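Local coordinates for 2-Keto-3-deoxy-(6-phospho-)gluconate aldolase (Thermoproteus tenax, PDB 2R91), which is an aldolase of the dihydrodipicolinate synthetase family, built as a TIM barrel with additional C-terminal helices and present as an assembly of four protein chains, at residues Ala206-Ala211 / Glu218-Leu223; Ala195-Tyr200 / Phe225-Ile230. All blocks are in the same frame, centred on the assembly; numbering follows the deposited sequence.

Contact 1. Residues Ala206-Ala211 / Glu218-Leu223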
loop_
_atom_site.group_PDB
_atom_site.type_symbol
_atom_site.label_atom_id
_atom_site.label_comp_id
_atom_site.label_asym_id
_atom_site.label_seq_id
_atom_site.Cartn_x
_atom_site.Cartn_y
_atom_site.Cartn_z
ATOM N N ALA A 206 -13.917 28.871 10.111
ATOM C CA ALA A 206 -14.853 29.918 9.660
ATOM C C ALA A 206 -14.063 31.020 8.952
ATOM O O ALA A 206 -14.509 31.542 7.946
ATOM C CB ALA A 206 -15.646 30.491 10.859
ATOM N N GLY A 207 -12.896 31.359 9.485
ATOM C CA GLY A 207 -11.999 32.322 8.813
ATOM C C GLY A 207 -11.598 31.850 7.422
ATOM O O GLY A 207 -11.616 32.629 6.462
ATOM N N ILE A 208 -11.269 30.567 7.288
ATOM C CA ILE A 208 -10.962 30.029 5.951
ATOM C C ILE A 208 -12.154 30.138 5.019
ATOM O O ILE A 208 -12.022 30.567 3.869
ATOM C CB ILE A 208 -10.487 28.558 6.024
ATOM C CG1 ILE A 208 -9.168 28.481 6.805
ATOM C CG2 ILE A 208 -10.369 27.959 4.602
ATOM C CD1 ILE A 208 -8.612 27.040 6.963
ATOM N N ARG A 209 -13.329 29.717 5.491
ATOM C CA ARG A 209 -14.543 29.774 4.665
ATOM C C ARG A 209 -14.855 31.221 4.212
ATOM O O ARG A 209 -15.194 31.462 3.042
ATOM C CB ARG A 209 -15.759 29.225 5.460
ATOM C CG ARG A 209 -17.001 29.058 4.585
ATOM C CD ARG A 209 -18.198 28.426 5.355
ATOM N NE ARG A 209 -18.545 29.244 6.519
ATOM C CZ ARG A 209 -19.393 28.875 7.480
ATOM N NH1 ARG A 209 -19.972 27.677 7.431
ATOM N NH2 ARG A 209 -19.605 29.685 8.511
ATOM N N ASP A 210 -14.781 32.155 5.161
ATOM C CA ASP A 210 -14.976 33.593 4.883
ATOM C C ASP A 210 -14.001 34.094 3.825
ATOM O O ASP A 210 -14.367 34.825 2.895
ATOM C CB ASP A 210 -14.736 34.399 6.159
ATOM C CG ASP A 210 -15.899 34.310 7.145
ATOM O OD1 ASP A 210 -16.965 33.776 6.768
ATOM O OD2 ASP A 210 -15.732 34.759 8.300
ATOM N N ALA A 211 -12.750 33.687 3.972
ATOM C CA ALA A 211 -11.711 34.147 3.078
ATOM C C ALA A 211 -11.959 33.621 1.683
ATOM O O ALA A 211 -11.874 34.363 0.719
ATOM C CB ALA A 211 -10.314 33.744 3.594
ATOM N N GLU A 218 -5.294 33.815 -0.821
ATOM C CA GLU A 218 -4.036 33.887 -0.083
ATOM C C GLU A 218 -4.237 33.807 1.445
ATOM O O GLU A 218 -3.493 33.100 2.121
ATOM C CB GLU A 218 -3.212 35.130 -0.473
ATOM C CG GLU A 218 -2.758 35.161 -1.960
ATOM C CD GLU A 218 -3.919 35.409 -2.934
ATOM O OE1 GLU A 218 -4.978 35.963 -2.524
ATOM O OE2 GLU A 218 -3.786 35.029 -4.122
ATOM N N ARG A 219 -5.202 34.548 1.985
ATOM C CA ARG A 219 -5.505 34.452 3.423
ATOM C C ARG A 219 -5.987 33.020 3.808
ATOM O O ARG A 219 -5.577 32.455 4.834
ATOM C CB ARG A 219 -6.565 35.492 3.842
ATOM C CG ARG A 219 -7.099 35.261 5.259
ATOM C CD ARG A 219 -7.918 36.447 5.791
ATOM N NE ARG A 219 -8.383 36.223 7.165
ATOM C CZ ARG A 219 -7.678 36.493 8.262
ATOM N NH1 ARG A 219 -6.453 37.006 8.182
ATOM N NH2 ARG A 219 -8.195 36.236 9.457
ATOM N N ALA A 220 -6.888 32.476 3.007
ATOM C CA ALA A 220 -7.415 31.105 3.225
ATOM C C ALA A 220 -6.277 30.095 3.265
ATOM O O ALA A 220 -6.204 29.242 4.160
ATOM C CB ALA A 220 -8.378 30.716 2.110
ATOM N N ARG A 221 -5.388 30.181 2.265
ATOM C CA ARG A 221 -4.248 29.290 2.209
ATOM C C ARG A 221 -3.304 29.477 3.394
ATOM O O ARG A 221 -2.788 28.517 3.952
ATOM C CB ARG A 221 -3.476 29.492 0.897
ATOM C CG ARG A 221 -2.387 28.454 0.675
ATOM C CD ARG A 221 -1.955 28.483 -0.797
ATOM N NE ARG A 221 -1.310 29.750 -1.124
ATOM C CZ ARG A 221 -1.330 30.311 -2.335
ATOM N NH1 ARG A 221 -1.962 29.731 -3.351
ATOM N NH2 ARG A 221 -0.690 31.447 -2.537
ATOM N N SER A 222 -3.062 30.720 3.780
ATOM C CA SER A 222 -2.230 30.987 4.934
ATOM C C SER A 222 -2.806 30.413 6.246
ATOM O O SER A 222 -2.070 29.843 7.054
ATOM C CB SER A 222 -2.031 32.488 5.102
ATOM O OG SER A 222 -1.284 32.711 6.292
ATOM N N LEU A 223 -4.105 30.608 6.462
ATOM C CA LEU A 223 -4.795 30.012 7.616
ATOM C C LEU A 223 -4.682 28.481 7.572
ATOM O O LEU A 223 -4.389 27.858 8.576
ATOM C CB LEU A 223 -6.277 30.430 7.627
ATOM C CG LEU A 223 -6.522 31.920 7.919
ATOM C CD1 LEU A 223 -7.990 32.232 7.822
ATOM C CD2 LEU A 223 -5.968 32.292 9.294
HETATM O O HOH W 1 -11.036 35.347 6.981
#
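The guanidinium of Arg219 meets a water at its edge, in the plane of the group, and through that water it reaches the backbone of Gly207 on the facing helix. The water accepts from Arg219 NE at 2.8 Å and donates to Gly207 O, also at 2.8 Å, while the same carbonyl accepts the helical bond from Ala211 N; two donors thus grip one oxygen. The motif is an antiparallel helical hairpin: helix 202-213, which follows the last barrel strand, turns directly into helix 217-237. The short segments approach to 8.2 Å between axes, with 159° between their directions. Gly207, Ala211 and Ala220 put little bulk in the interface, consistent with this spacing; the nearest CA pair is Ile208 and Ala220. Beside them, Ala211 CB lies 3.7 Å from Ala220 N and also touches Ala220 CB. Arg219 puts CG anti to its backbone N (chi1 169°) and runs extended to NE; the aliphatic start of the chain passes alongside Ala211 CB, and its far end arrives at the water. On the other flank, Ile208 and Leu223 lie alongside with their chains pointing opposite ways. Because Ile208 CG1 is turned anti to the carbonyl carbon (chi1 -64°), this branch lies against Leu223 CB at 3.6 Å, whereas CG2 faces Ala220 CB. Phe183 of helix 182-187 covers Ile208 and Ala220, and Leu286 packs on Arg219 and Leu223 from the chain's C-terminal end. No direct hydrogen bond joins the two segments, which illustrates how a close helix pair can rest on apolar fit plus a single water bridge. At Gly207, which has no side chain, Leu223 CD1 settles directly on the backbone, 3.7 Å from both Gly207 C and Ile208 N.

Contact 2. Residues Ala195-Tyr200 / Phe225-Ile230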
loop_
_atom_site.group_PDB
_atom_site.type_symbol
_atom_site.label_atom_id
_atom_site.label_comp_id
_atom_site.label_asym_id
_atom_site.label_seq_id
_atom_site.Cartn_x
_atom_site.Cartn_y
_atom_site.Cartn_z
ATOM N N ALA A 195 -14.168 18.405 9.513
ATOM C CA ALA A 195 -12.795 18.304 9.985
ATOM C C ALA A 195 -12.688 18.280 11.514
ATOM O O ALA A 195 -13.339 19.063 12.221
ATOM C CB ALA A 195 -11.947 19.479 9.363
ATOM N N SER A 196 -11.802 17.427 12.026
ATOM C CA SER A 196 -11.564 17.299 13.473
ATOM C C SER A 196 -11.207 18.613 14.154
ATOM O O SER A 196 -11.550 18.827 15.320
ATOM C CB SER A 196 -10.457 16.265 13.724
ATOM O OG SER A 196 -9.181 16.784 13.315
ATOM N N SER A 197 -10.528 19.513 13.430
ATOM C CA SER A 197 -10.154 20.810 14.001
ATOM C C SER A 197 -11.344 21.745 14.302
ATOM O O SER A 197 -11.170 22.768 14.971
ATOM C CB SER A 197 -9.164 21.561 13.079
ATOM O OG SER A 197 -9.732 21.751 11.805
ATOM N N ALA A 198 -12.539 21.428 13.812
ATOM C CA ALA A 198 -13.713 22.189 14.273
ATOM C C ALA A 198 -13.923 22.044 15.782
ATOM O O ALA A 198 -14.620 22.853 16.385
ATOM C CB ALA A 198 -14.977 21.816 13.498
ATOM N N ASN A 199 -13.327 21.024 16.390
ATOM C CA ASN A 199 -13.359 20.928 17.844
ATOM C C ASN A 199 -12.576 22.027 18.542
ATOM O O ASN A 199 -13.030 22.569 19.538
ATOM C CB ASN A 199 -12.827 19.581 18.338
ATOM C CG ASN A 199 -13.808 18.470 18.097
ATOM O OD1 ASN A 199 -14.798 18.351 18.825
ATOM N ND2 ASN A 199 -13.579 17.690 17.043
ATOM N N TYR A 200 -11.357 22.294 18.061
ATOM C CA TYR A 200 -10.450 23.182 18.802
ATOM C C TYR A 200 -10.267 24.555 18.183
ATOM O O TYR A 200 -9.934 25.487 18.899
ATOM C CB TYR A 200 -9.091 22.513 19.063
ATOM C CG TYR A 200 -8.417 21.850 17.858
ATOM C CD1 TYR A 200 -7.559 22.570 17.025
ATOM C CD2 TYR A 200 -8.573 20.480 17.614
ATOM C CE1 TYR A 200 -6.910 21.938 15.936
ATOM C CE2 TYR A 200 -7.940 19.847 16.549
ATOM C CZ TYR A 200 -7.093 20.586 15.722
ATOM O OH TYR A 200 -6.468 19.960 14.662
ATOM N N PHE A 225 -2.300 26.683 6.247
ATOM C CA PHE A 225 -0.952 26.238 6.555
ATOM C C PHE A 225 -0.691 26.325 8.061
ATOM O O PHE A 225 -0.019 25.470 8.638
ATOM C CB PHE A 225 0.086 27.077 5.784
ATOM C CG PHE A 225 0.144 26.778 4.301
ATOM C CD1 PHE A 225 -0.309 25.554 3.792
ATOM C CD2 PHE A 225 0.695 27.721 3.409
ATOM C CE1 PHE A 225 -0.248 25.278 2.394
ATOM C CE2 PHE A 225 0.764 27.457 2.036
ATOM C CZ PHE A 225 0.303 26.234 1.528
ATOM N N LEU A 226 -1.228 27.357 8.696
ATOM C CA LEU A 226 -1.142 27.468 10.151
ATOM C C LEU A 226 -1.808 26.272 10.846
ATOM O O LEU A 226 -1.272 25.704 11.794
ATOM C CB LEU A 226 -1.818 28.756 10.602
ATOM C CG LEU A 226 -1.371 29.262 11.955
ATOM C CD1 LEU A 226 0.162 29.725 11.878
ATOM C CD2 LEU A 226 -2.275 30.392 12.393
ATOM N N LEU A 227 -2.992 25.910 10.374
ATOM C CA LEU A 227 -3.689 24.704 10.863
ATOM C C LEU A 227 -2.861 23.432 10.661
ATOM O O LEU A 227 -2.746 22.600 11.580
ATOM C CB LEU A 227 -5.038 24.552 10.140
ATOM C CG LEU A 227 -5.833 23.256 10.479
ATOM C CD1 LEU A 227 -6.072 23.141 12.005
ATOM C CD2 LEU A 227 -7.151 23.184 9.699
ATOM N N ASP A 228 -2.284 23.267 9.462
ATOM C CA ASP A 228 -1.413 22.110 9.172
ATOM C C ASP A 228 -0.270 21.954 10.189
ATOM O O ASP A 228 0.038 20.847 10.632
ATOM C CB ASP A 228 -0.851 22.204 7.740
ATOM C CG ASP A 228 -1.934 22.125 6.690
ATOM O OD1 ASP A 228 -3.026 21.577 7.001
ATOM O OD2 ASP A 228 -1.690 22.574 5.547
ATOM N N GLU A 229 0.345 23.071 10.580
ATOM C CA GLU A 229 1.450 23.034 11.541
ATOM C C GLU A 229 0.965 22.525 12.884
ATOM O O GLU A 229 1.662 21.795 13.572
ATOM C CB GLU A 229 1.999 24.433 11.765
ATOM C CG GLU A 229 2.692 25.034 10.545
ATOM C CD GLU A 229 3.184 26.478 10.794
ATOM O OE1 GLU A 229 3.295 26.912 11.994
ATOM O OE2 GLU A 229 3.456 27.163 9.772
ATOM N N ILE A 230 -0.241 22.939 13.255
ATOM C CA ILE A 230 -0.827 22.522 14.543
ATOM C C ILE A 230 -1.160 21.037 14.498
ATOM O O ILE A 230 -0.795 20.286 15.392
ATOM C CB ILE A 230 -2.077 23.389 14.876
ATOM C CG1 ILE A 230 -1.646 24.827 15.235
ATOM C CG2 ILE A 230 -2.883 22.754 16.045
ATOM C CD1 ILE A 230 -2.790 25.879 15.154
#
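Ser197 and Leu227 form the nearest CA pair, at 8.2 Å, where the turn following the eighth barrel strand, helical in its backbone angles from Ser196 to Asn199, faces helix 217-237. Side chains bridge that spacing, and Leu227 gives the larger share on the helix side. With CG anti to the backbone N (chi1 175°), its two methyl groups extend to the turn: CD1 lies 3.6 Å from Ser197 CB, and CD2 lies equally close to Ser197 OG. Tyr200 runs nearly perpendicular to Leu227, whose CD1 lies oblique to the ring, 4.2 Å from Tyr200 CE1. The same ring atom has Ile230 CG2 as a neighbour at 4.1 Å, the two side chains running past each other in opposite senses. The tyrosine's chi1 of 49° folds the ring back over its own turn, so that Ser197 CA sits 3.4 Å above one face, offset toward the rim. Across the segments everything is van der Waals contact. Both hydroxyls bond elsewhere, Ser197 OG to Asp179 and Tyr200 OH to Tyr239, and the leucine methyls beside them would be expected to exclude water and so reinforce these buried polar links.

Overall arrangement
Both contacts use helix 217-237, the helix that follows helix 202-213, after the eight-stranded barrel, at successive levels. Contact 1 is nested along the chain inside the loop closed by contact 2, and their centres lie about 12 Å apart. Contact 1 is the more peripheral, its centre about 20 Å from that of the chain; contact 2, at about 13 Å, joins the helix to the turn beyond the last barrel strand. Leu227 relates the two further by also touching Leu204 and Leu205 of helix 202-213. Around both, the helix reaches the second subunit, through Arg221 on Leu163 and Phe225 on Arg167 of that neighbouring chain.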